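Local coordinates for protein tryptophan--tRNA ligase (Mycoplasma pneumoniae, PDB 2YY5) that probably catalyses the ATP-dependent attachment of L-tryptophan to tRNA(Trp), as a homodimeric aminoacyl-tRNA synthetase, at residues K5-G10 with C36-F41; K77-L82 with N323-T328. The protein carries 1 engineered substitution. All blocks are in the same frame, centred on the assembly; numbering follows the deposited sequence.

Both contacts involve the parallel sheet of the catalytic domain. Contact 1 lies within it and joins strands 6-11 and 37-42. Contact 2 packs helix 311-340 on strand 78-82, the next neighbour of 37-42. Their centres lie about 9 Å apart, and Phe41 of contact 1 meets Phe81 of contact 2 ring to ring. Both are largely buried, and each has one exposed residue at its edge, Lys5 in contact 1 and Gln324 in contact 2. Contact 1 is nearer the centre of the chain and reaches the bound tryptophanyl-adenylate analogue. It is a ladder of backbone hydrogen bonds. Contact 2 has no direct hydrogen bond and relies on apolar packing and one water.

Contact 1: K5-G10 with C36-F41; sequences KRALTG and CQLFVF. With WSA (5'-O-[(L-tryptophylamino)sulfonyl]adenosine), chain J.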
ATOM      1  N   LYS B   5      22.655  20.026  -2.732  1.00 45.03           N
ATOM      2  CA  LYS B   5      22.282  18.896  -1.869  1.00 43.33           C
ATOM      3  C   LYS B   5      20.794  18.985  -1.512  1.00 43.43           C
ATOM      4  O   LYS B   5      20.282  20.076  -1.292  1.00 44.41           O
ATOM      5  CB  LYS B   5      23.115  18.899  -0.591  1.00 44.64           C
ATOM      6  CG  LYS B   5      23.313  20.266   0.060  1.00 55.97           C
ATOM      7  CD  LYS B   5      23.370  20.212   1.602  1.00 63.70           C
ATOM      8  CE  LYS B   5      24.524  19.360   2.173  1.00 70.49           C
ATOM      9  NZ  LYS B   5      24.511  19.341   3.678  1.00 65.71           N
ATOM     10  N   ARG B   6      20.134  17.841  -1.466  1.00 33.54           N
ATOM     11  CA  ARG B   6      18.690  17.746  -1.238  1.00 24.81           C
ATOM     12  C   ARG B   6      18.159  17.299   0.132  1.00 24.74           C
ATOM     13  O   ARG B   6      18.708  16.378   0.733  1.00 17.11           O
ATOM     14  CB  ARG B   6      18.137  16.810  -2.309  1.00 16.27           C
ATOM     15  CG  ARG B   6      16.646  16.576  -2.318  1.00 23.11           C
ATOM     16  CD  ARG B   6      16.233  15.620  -3.464  1.00 26.69           C
ATOM     17  NE  ARG B   6      16.606  16.140  -4.781  1.00 32.75           N
ATOM     18  CZ  ARG B   6      16.900  15.384  -5.835  1.00 37.47           C
ATOM     19  NH1 ARG B   6      17.230  15.955  -6.987  1.00 32.44           N
ATOM     20  NH2 ARG B   6      16.871  14.058  -5.739  1.00 34.41           N
ATOM     21  N   ALA B   7      17.037  17.900   0.562  1.00 23.37           N
ATOM     22  CA  ALA B   7      16.366  17.589   1.847  1.00 18.56           C
ATOM     23  C   ALA B   7      14.874  17.237   1.697  1.00 14.61           C
ATOM     24  O   ALA B   7      14.127  17.923   0.993  1.00 17.96           O
ATOM     25  CB  ALA B   7      16.492  18.780   2.792  1.00  7.51           C
ATOM     26  N   LEU B   8      14.440  16.174   2.368  1.00 12.64           N
ATOM     27  CA  LEU B   8      13.043  15.752   2.319  1.00 12.39           C
ATOM     28  C   LEU B   8      12.510  15.476   3.714  1.00 16.69           C
ATOM     29  O   LEU B   8      13.204  14.882   4.549  1.00 20.73           O
ATOM     30  CB  LEU B   8      12.876  14.475   1.490  1.00 10.99           C
ATOM     31  CG  LEU B   8      11.417  13.994   1.571  1.00 12.82           C
ATOM     32  CD1 LEU B   8      10.654  14.479   0.344  1.00 12.31           C
ATOM     33  CD2 LEU B   8      11.355  12.493   1.677  1.00  8.90           C
ATOM     34  N   THR B   9      11.277  15.902   3.966  1.00 11.57           N
ATOM     35  CA  THR B   9      10.646  15.666   5.259  1.00 10.71           C
ATOM     36  C   THR B   9       9.142  15.771   5.120  1.00 18.73           C
ATOM     37  O   THR B   9       8.630  16.505   4.263  1.00 19.08           O
ATOM     38  CB  THR B   9      11.134  16.658   6.364  1.00 15.26           C
ATOM     39  OG1 THR B   9      10.719  16.167   7.645  1.00 14.89           O
ATOM     40  CG2 THR B   9      10.556  18.058   6.170  1.00  6.61           C
ATOM     41  N   GLY B  10       8.438  15.013   5.953  1.00 18.50           N
ATOM     42  CA  GLY B  10       6.993  15.028   5.918  1.00 20.56           C
ATOM     43  C   GLY B  10       6.410  15.336   7.281  1.00 19.21           C
ATOM     44  O   GLY B  10       6.958  14.933   8.309  1.00 17.86           O
ATOM     45  N   CYS B  36      19.517  23.979   1.020  1.00 34.21           N
ATOM     46  CA  CYS B  36      19.248  22.793   0.225  1.00 28.42           C
ATOM     47  C   CYS B  36      18.072  22.939  -0.717  1.00 22.06           C
ATOM     48  O   CYS B  36      17.343  23.925  -0.686  1.00 24.55           O
ATOM     49  CB  CYS B  36      18.952  21.600   1.140  1.00 33.14           C
ATOM     50  SG  CYS B  36      19.995  21.412   2.595  1.00 40.17           S
ATOM     51  N   GLN B  37      17.920  21.934  -1.571  1.00 22.19           N
ATOM     52  CA  GLN B  37      16.794  21.840  -2.487  1.00 24.12           C
ATOM     53  C   GLN B  37      15.857  21.124  -1.519  1.00 23.49           C
ATOM     54  O   GLN B  37      16.019  19.928  -1.259  1.00 21.39           O
ATOM     55  CB  GLN B  37      17.135  20.930  -3.665  1.00 29.76           C
ATOM     56  CG  GLN B  37      15.942  20.541  -4.518  1.00 35.89           C
ATOM     57  CD  GLN B  37      16.322  19.642  -5.681  1.00 37.22           C
ATOM     58  OE1 GLN B  37      15.469  19.238  -6.463  1.00 36.63           O
ATOM     59  NE2 GLN B  37      17.606  19.327  -5.796  1.00 33.36           N
ATOM     60  N   LEU B  38      14.905  21.867  -0.970  1.00 18.06           N
ATOM     61  CA  LEU B  38      14.005  21.325   0.034  1.00 18.11           C
ATOM     62  C   LEU B  38      12.649  20.835  -0.438  1.00 20.51           C
ATOM     63  O   LEU B  38      11.964  21.489  -1.220  1.00 22.71           O
ATOM     64  CB  LEU B  38      13.819  22.363   1.150  1.00 12.53           C
ATOM     65  CG  LEU B  38      12.806  22.083   2.271  1.00 23.23           C
ATOM     66  CD1 LEU B  38      13.217  20.824   3.044  1.00 19.79           C
ATOM     67  CD2 LEU B  38      12.736  23.294   3.211  1.00 15.12           C
ATOM     68  N   PHE B  39      12.282  19.661   0.064  1.00 21.04           N
ATOM     69  CA  PHE B  39      11.010  19.030  -0.237  1.00 19.88           C
ATOM     70  C   PHE B  39      10.302  18.830   1.080  1.00 20.19           C
ATOM     71  O   PHE B  39      10.875  18.275   2.020  1.00 24.77           O
ATOM     72  CB  PHE B  39      11.225  17.671  -0.903  1.00 24.20           C
ATOM     73  CG  PHE B  39      11.544  17.761  -2.360  1.00 28.22           C
ATOM     74  CD1 PHE B  39      10.530  17.959  -3.290  1.00 26.73           C
ATOM     75  CD2 PHE B  39      12.860  17.663  -2.806  1.00 29.35           C
ATOM     76  CE1 PHE B  39      10.822  18.059  -4.644  1.00 32.94           C
ATOM     77  CE2 PHE B  39      13.164  17.761  -4.158  1.00 31.98           C
ATOM     78  CZ  PHE B  39      12.144  17.958  -5.080  1.00 35.38           C
ATOM     79  N   VAL B  40       9.060  19.295   1.146  1.00 16.88           N
ATOM     80  CA  VAL B  40       8.245  19.167   2.341  1.00 15.13           C
ATOM     81  C   VAL B  40       6.815  18.804   1.943  1.00 16.26           C
ATOM     82  O   VAL B  40       6.263  19.372   0.996  1.00 22.77           O
ATOM     83  CB  VAL B  40       8.227  20.486   3.129  1.00  7.83           C
ATOM     84  CG1 VAL B  40       7.448  20.313   4.434  1.00  7.84           C
ATOM     85  CG2 VAL B  40       9.638  20.921   3.396  1.00 12.62           C
ATOM     86  N   PHE B  41       6.206  17.869   2.661  1.00  9.80           N
ATOM     87  CA  PHE B  41       4.843  17.485   2.331  1.00 11.87           C
ATOM     88  C   PHE B  41       3.962  17.204   3.545  1.00 13.15           C
ATOM     89  O   PHE B  41       4.445  16.894   4.642  1.00  9.22           O
ATOM     90  CB  PHE B  41       4.832  16.258   1.399  1.00  8.12           C
ATOM     91  CG  PHE B  41       5.391  15.006   2.026  1.00 10.35           C
ATOM     92  CD1 PHE B  41       6.764  14.756   2.024  1.00 16.86           C
ATOM     93  CD2 PHE B  41       4.544  14.083   2.637  1.00 15.33           C
ATOM     94  CE1 PHE B  41       7.288  13.605   2.623  1.00 12.27           C
ATOM     95  CE2 PHE B  41       5.055  12.927   3.239  1.00 17.14           C
ATOM     96  CZ  PHE B  41       6.429  12.688   3.231  1.00 17.14           C
TER
HETATM   97  CD2 WSA J1351       7.827  11.677   7.444  1.00  8.48           C
HETATM   98  CE3 WSA J1351       8.803  12.521   7.960  1.00 13.39           C
HETATM   99  CZ3 WSA J1351      10.023  12.639   7.306  1.00  7.01           C
HETATM  100  CH2 WSA J1351      10.263  11.913   6.142  1.00  7.52           C
HETATM  101  CZ2 WSA J1351       9.286  11.069   5.630  1.00  8.15           C
HETATM  102  CE2 WSA J1351       8.065  10.952   6.284  1.00 10.33           C
HETATM  103  N11 WSA J1351       6.964  10.254   6.017  1.00  8.53           N
HETATM  104  CD1 WSA J1351       6.045  10.504   6.945  1.00  9.92           C
HETATM  105  CG  WSA J1351       6.529  11.368   7.835  1.00  7.70           C
HETATM  106  CB  WSA J1351       5.783  11.924   9.046  1.00 12.19           C
HETATM  107  CA  WSA J1351       6.468  11.532  10.358  1.00 17.01           C
HETATM  108  NH3 WSA J1351       6.566  10.071  10.471  1.00  5.23           N
HETATM  109  C   WSA J1351       5.647  12.085  11.526  1.00 18.47           C
HETATM  110  O   WSA J1351       4.613  11.524  11.874  1.00 36.46           O
HETATM  111  NS  WSA J1351       6.104  13.180  12.124  1.00 26.68           N
HETATM  112  S   WSA J1351       4.900  13.924  12.935  1.00 28.05           S
HETATM  113  O1S WSA J1351       3.806  14.314  11.987  1.00 10.99           O
HETATM  114  O2S WSA J1351       4.328  13.001  13.970  1.00 20.32           O
HETATM  115  O5' WSA J1351       5.486  15.082  13.540  1.00 17.98           O
HETATM  116  C5' WSA J1351       6.213  15.992  12.706  1.00  8.26           C
HETATM  117  C4' WSA J1351       7.668  16.213  13.129  1.00 17.17           C
HETATM  118  O4' WSA J1351       7.715  16.673  14.491  1.00 10.38           O
HETATM  119  C3' WSA J1351       8.534  14.952  13.062  1.00 19.43           C
HETATM  120  O3' WSA J1351       9.842  15.290  12.592  1.00 19.60           O
HETATM  121  C2' WSA J1351       8.604  14.543  14.532  1.00 23.26           C
HETATM  122  O2' WSA J1351       9.799  13.792  14.767  1.00 20.23           O
HETATM  123  C1' WSA J1351       8.752  15.931  15.152  1.00 10.25           C
HETATM  124  N9  WSA J1351       8.471  15.871  16.607  1.00 16.91           N
HETATM  125  C8  WSA J1351       7.375  15.346  17.150  1.00 12.79           C
HETATM  126  N7  WSA J1351       7.408  15.506  18.470  1.00 17.08           N
HETATM  127  C5  WSA J1351       8.539  16.142  18.772  1.00 11.42           C
HETATM  128  C4  WSA J1351       9.220  16.365  17.583  1.00 13.77           C
HETATM  129  N3  WSA J1351      10.405  16.997  17.618  1.00 14.55           N
HETATM  130  C2  WSA J1351      10.918  17.404  18.766  1.00 11.78           C
HETATM  131  N1  WSA J1351      10.293  17.209  19.913  1.00 19.08           N
HETATM  132  C6  WSA J1351       9.106  16.585  19.954  1.00 19.36           C
HETATM  133  N6  WSA J1351       8.470  16.403  21.111  1.00 22.81           N
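Two neighbouring parallel strands of the Rossmann-type catalytic domain meet here, joined by a beta-alpha-beta crossover through helices 19-26 and 29-35. Five backbone hydrogen bonds form the ladder. Lys5 O accepts from Gln37 N, and Ala7 N donates to Gln37 O. Ala7 O takes Phe39 N at 2.7 Å, nearly along the C=O axis. Thr9 N then binds Phe39 O, and Thr9 O takes Phe41 N in its carbonyl plane.

Apolar contacts lie on both faces. Ala7 CB touches Leu38 CD1 at 3.9 Å. On the other face Leu8 CD1 comes to 3.5 Å from Phe39 CB. Arg6 CD lies 3.8 Å from Phe39 CE2.

Arg6 and Gln37 run side by side with their flat groups 89° apart. No hydrogen bond joins them; Arg6 NH2 bonds to Tyr146 O instead. Thr9 OG1 is hydrogen-bonded to Pro152 O.

The C-terminal ends of both strands, with Thr9, Gly10 and Phe41, line the pocket of the bound analogue WSA. Phe41 CG sits in the crowded position between backbone N and carbonyl carbon (chi1 65°). This lays the ring over Gly10 CA, a CH-pi contact of 3.7 Å to the centroid of the Phe41 ring. The indole N11 of WSA meets the ring edge, 3.7 Å from Phe41 CZ.

Contact 2: K77-L82 with N323-T328; sequences KACLFL and NQAQAT
Helix 311-340 packs here on strand 78-82, an outer strand of the parallel Rossmann-type sheet in this chain. The contact joins segments 241 residues apart at their closest ends, so a late helix of the chain covers part of an edge strand of the catalytic sheet. The short segments cross nearly at right angles, with 96° between their directions, and their axes come within 8.1 Å. Within these segments only Gln324 and Ala325 of the helix touch the strand.

Ala325 is the centre of the contact. Its CB sits over one face of the Phe81 ring, a CH-pi contact of 3.6 Å from Ala325 CB to the ring centroid. The methyl is displaced toward the CD2 side, where Phe81 CD2 lies 3.5 Å from Ala325 CB. Cys79 adds a second apolar touch. Its SG lies 3.8 Å from Ala325 CB and also approaches the backbone at Ala325 N.

Gln324 extends this patch along the strand. Its chain is fully stretched, with CG anti to the backbone N (chi1 -176°), so the amide reaches past the sulfur. Gln324 CD lies 3.7 Å from Cys79 CB. One water spans this polar edge. It donates to Gln324 OE1 at 2.8 Å and, weakly, to Ala78 O at 2.9 Å.

Further out, the Phe81 ring meets the ring of Tyr146, which Ala325 also touches. Leu80 points away from 323-328, to helix 54-71 and to Cys317, earlier in helix 311-340. Leu82 meets Leu318 of the same helix 311-340, and also Gly343 of the second subunit.

Torsions in the strand set up the first shell. Phe81 CG takes the crowded position between backbone N and carbonyl carbon. Cys79 SG is anti to its backbone N (chi1 174°), beside the carbonyl carbon.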
ATOM      1  N   LYS B  77      11.238  29.060  -2.882  1.00 31.20           N
ATOM      2  CA  LYS B  77      12.543  28.544  -2.496  1.00 31.15           C
ATOM      3  C   LYS B  77      12.481  27.044  -2.218  1.00 33.14           C
ATOM      4  O   LYS B  77      13.488  26.344  -2.324  1.00 38.57           O
ATOM      5  CB  LYS B  77      13.043  29.277  -1.247  1.00 32.15           C
ATOM      6  CG  LYS B  77      13.230  30.774  -1.435  1.00 31.47           C
ATOM      7  CD  LYS B  77      13.461  31.486  -0.111  1.00 40.64           C
ATOM      8  CE  LYS B  77      13.554  33.000  -0.291  1.00 39.37           C
ATOM      9  NZ  LYS B  77      13.505  33.718   1.018  1.00 37.90           N
ATOM     10  N   ALA B  78      11.292  26.554  -1.876  1.00 29.02           N
ATOM     11  CA  ALA B  78      11.099  25.144  -1.556  1.00 25.37           C
ATOM     12  C   ALA B  78       9.901  24.536  -2.287  1.00 27.10           C
ATOM     13  O   ALA B  78       9.216  25.215  -3.048  1.00 25.07           O
ATOM     14  CB  ALA B  78      10.923  24.985  -0.048  1.00 15.51           C
ATOM     15  N   CYS B  79       9.667  23.246  -2.048  1.00 23.27           N
ATOM     16  CA  CYS B  79       8.557  22.516  -2.648  1.00 22.08           C
ATOM     17  C   CYS B  79       7.657  21.971  -1.547  1.00 23.52           C
ATOM     18  O   CYS B  79       8.077  21.114  -0.772  1.00 28.02           O
ATOM     19  CB  CYS B  79       9.071  21.348  -3.485  1.00 22.22           C
ATOM     20  SG  CYS B  79       7.750  20.302  -4.127  1.00 32.98           S
ATOM     21  N   LEU B  80       6.426  22.467  -1.480  1.00 21.03           N
ATOM     22  CA  LEU B  80       5.475  22.030  -0.462  1.00 22.51           C
ATOM     23  C   LEU B  80       4.279  21.359  -1.138  1.00 21.82           C
ATOM     24  O   LEU B  80       3.547  21.999  -1.886  1.00 21.93           O
ATOM     25  CB  LEU B  80       5.016  23.236   0.366  1.00 17.18           C
ATOM     26  CG  LEU B  80       3.854  23.069   1.353  1.00 21.29           C
ATOM     27  CD1 LEU B  80       4.188  22.032   2.431  1.00  9.13           C
ATOM     28  CD2 LEU B  80       3.556  24.432   1.982  1.00 12.41           C
ATOM     29  N   PHE B  81       4.079  20.073  -0.872  1.00 19.15           N
ATOM     30  CA  PHE B  81       2.980  19.351  -1.502  1.00 14.34           C
ATOM     31  C   PHE B  81       2.155  18.479  -0.559  1.00 10.82           C
ATOM     32  O   PHE B  81       2.497  18.316   0.606  1.00  4.86           O
ATOM     33  CB  PHE B  81       3.527  18.498  -2.647  1.00 10.24           C
ATOM     34  CG  PHE B  81       4.442  17.380  -2.206  1.00  9.56           C
ATOM     35  CD1 PHE B  81       3.998  16.059  -2.207  1.00 10.09           C
ATOM     36  CD2 PHE B  81       5.771  17.638  -1.870  1.00 10.50           C
ATOM     37  CE1 PHE B  81       4.867  15.008  -1.896  1.00  9.49           C
ATOM     38  CE2 PHE B  81       6.650  16.591  -1.557  1.00 11.35           C
ATOM     39  CZ  PHE B  81       6.196  15.274  -1.574  1.00  4.31           C
ATOM     40  N   LEU B  82       1.057  17.926  -1.078  1.00 12.99           N
ATOM     41  CA  LEU B  82       0.189  17.051  -0.295  1.00 12.87           C
ATOM     42  C   LEU B  82       0.425  15.627  -0.771  1.00 16.47           C
ATOM     43  O   LEU B  82       0.125  15.295  -1.917  1.00 17.41           O
ATOM     44  CB  LEU B  82      -1.284  17.418  -0.489  1.00 13.21           C
ATOM     45  CG  LEU B  82      -2.242  16.551   0.335  1.00 14.24           C
ATOM     46  CD1 LEU B  82      -2.070  16.920   1.794  1.00 10.15           C
ATOM     47  CD2 LEU B  82      -3.692  16.755  -0.092  1.00 10.55           C
ATOM     48  N   ASN B 323       3.044  19.410  -8.859  1.00 18.46           N
ATOM     49  CA  ASN B 323       3.741  19.267 -10.119  1.00 22.63           C
ATOM     50  C   ASN B 323       5.238  19.146  -9.932  1.00 25.11           C
ATOM     51  O   ASN B 323       5.866  18.260 -10.508  1.00 26.15           O
ATOM     52  CB  ASN B 323       3.428  20.449 -11.033  1.00 20.48           C
ATOM     53  CG  ASN B 323       1.970  20.511 -11.402  1.00 27.08           C
ATOM     54  OD1 ASN B 323       1.337  19.478 -11.631  1.00 20.90           O
ATOM     55  ND2 ASN B 323       1.425  21.721 -11.475  1.00 28.50           N
ATOM     56  N   GLN B 324       5.804  20.033  -9.118  1.00 24.22           N
ATOM     57  CA  GLN B 324       7.237  20.041  -8.873  1.00 23.84           C
ATOM     58  C   GLN B 324       7.713  18.734  -8.253  1.00 22.27           C
ATOM     59  O   GLN B 324       8.640  18.106  -8.754  1.00 25.96           O
ATOM     60  CB  GLN B 324       7.606  21.227  -7.975  1.00 29.29           C
ATOM     61  CG  GLN B 324       9.104  21.381  -7.741  1.00 40.67           C
ATOM     62  CD  GLN B 324       9.475  22.636  -6.955  1.00 45.41           C
ATOM     63  OE1 GLN B 324      10.659  22.904  -6.720  1.00 49.03           O
ATOM     64  NE2 GLN B 324       8.470  23.410  -6.547  1.00 42.72           N
ATOM     65  N   ALA B 325       7.071  18.325  -7.167  1.00 21.58           N
ATOM     66  CA  ALA B 325       7.434  17.093  -6.482  1.00 22.55           C
ATOM     67  C   ALA B 325       7.267  15.913  -7.425  1.00 23.77           C
ATOM     68  O   ALA B 325       8.087  14.995  -7.469  1.00 25.41           O
ATOM     69  CB  ALA B 325       6.554  16.906  -5.249  1.00 15.16           C
ATOM     70  N   GLN B 326       6.187  15.947  -8.183  1.00 24.74           N
ATOM     71  CA  GLN B 326       5.896  14.881  -9.112  1.00 28.00           C
ATOM     72  C   GLN B 326       6.958  14.812 -10.201  1.00 28.62           C
ATOM     73  O   GLN B 326       7.130  13.780 -10.839  1.00 31.00           O
ATOM     74  CB  GLN B 326       4.514  15.104  -9.708  1.00 27.56           C
ATOM     75  CG  GLN B 326       3.947  13.912 -10.417  1.00 31.35           C
ATOM     76  CD  GLN B 326       2.447  13.999 -10.520  1.00 33.55           C
ATOM     77  OE1 GLN B 326       1.900  15.023 -10.937  1.00 32.15           O
ATOM     78  NE2 GLN B 326       1.765  12.925 -10.138  1.00 33.13           N
ATOM     79  N   ALA B 327       7.683  15.907 -10.397  1.00 30.88           N
ATOM     80  CA  ALA B 327       8.733  15.948 -11.410  1.00 33.81           C
ATOM     81  C   ALA B 327       9.842  14.953 -11.075  1.00 36.24           C
ATOM     82  O   ALA B 327      10.287  14.194 -11.938  1.00 39.27           O
ATOM     83  CB  ALA B 327       9.309  17.351 -11.518  1.00 35.04           C
ATOM     84  N   THR B 328      10.291  14.953  -9.824  1.00 28.04           N
ATOM     85  CA  THR B 328      11.337  14.021  -9.435  1.00 26.29           C
ATOM     86  C   THR B 328      10.790  12.659  -8.979  1.00 24.46           C
ATOM     87  O   THR B 328      11.478  11.647  -9.092  1.00 23.52           O
ATOM     88  CB  THR B 328      12.274  14.628  -8.352  1.00 24.94           C
ATOM     89  OG1 THR B 328      12.467  13.685  -7.291  1.00 28.61           O
ATOM     90  CG2 THR B 328      11.708  15.927  -7.810  1.00 25.13           C
TER
HETATM   91  O   HOH W   1      10.760  25.377  -5.500  1.00 43.14           O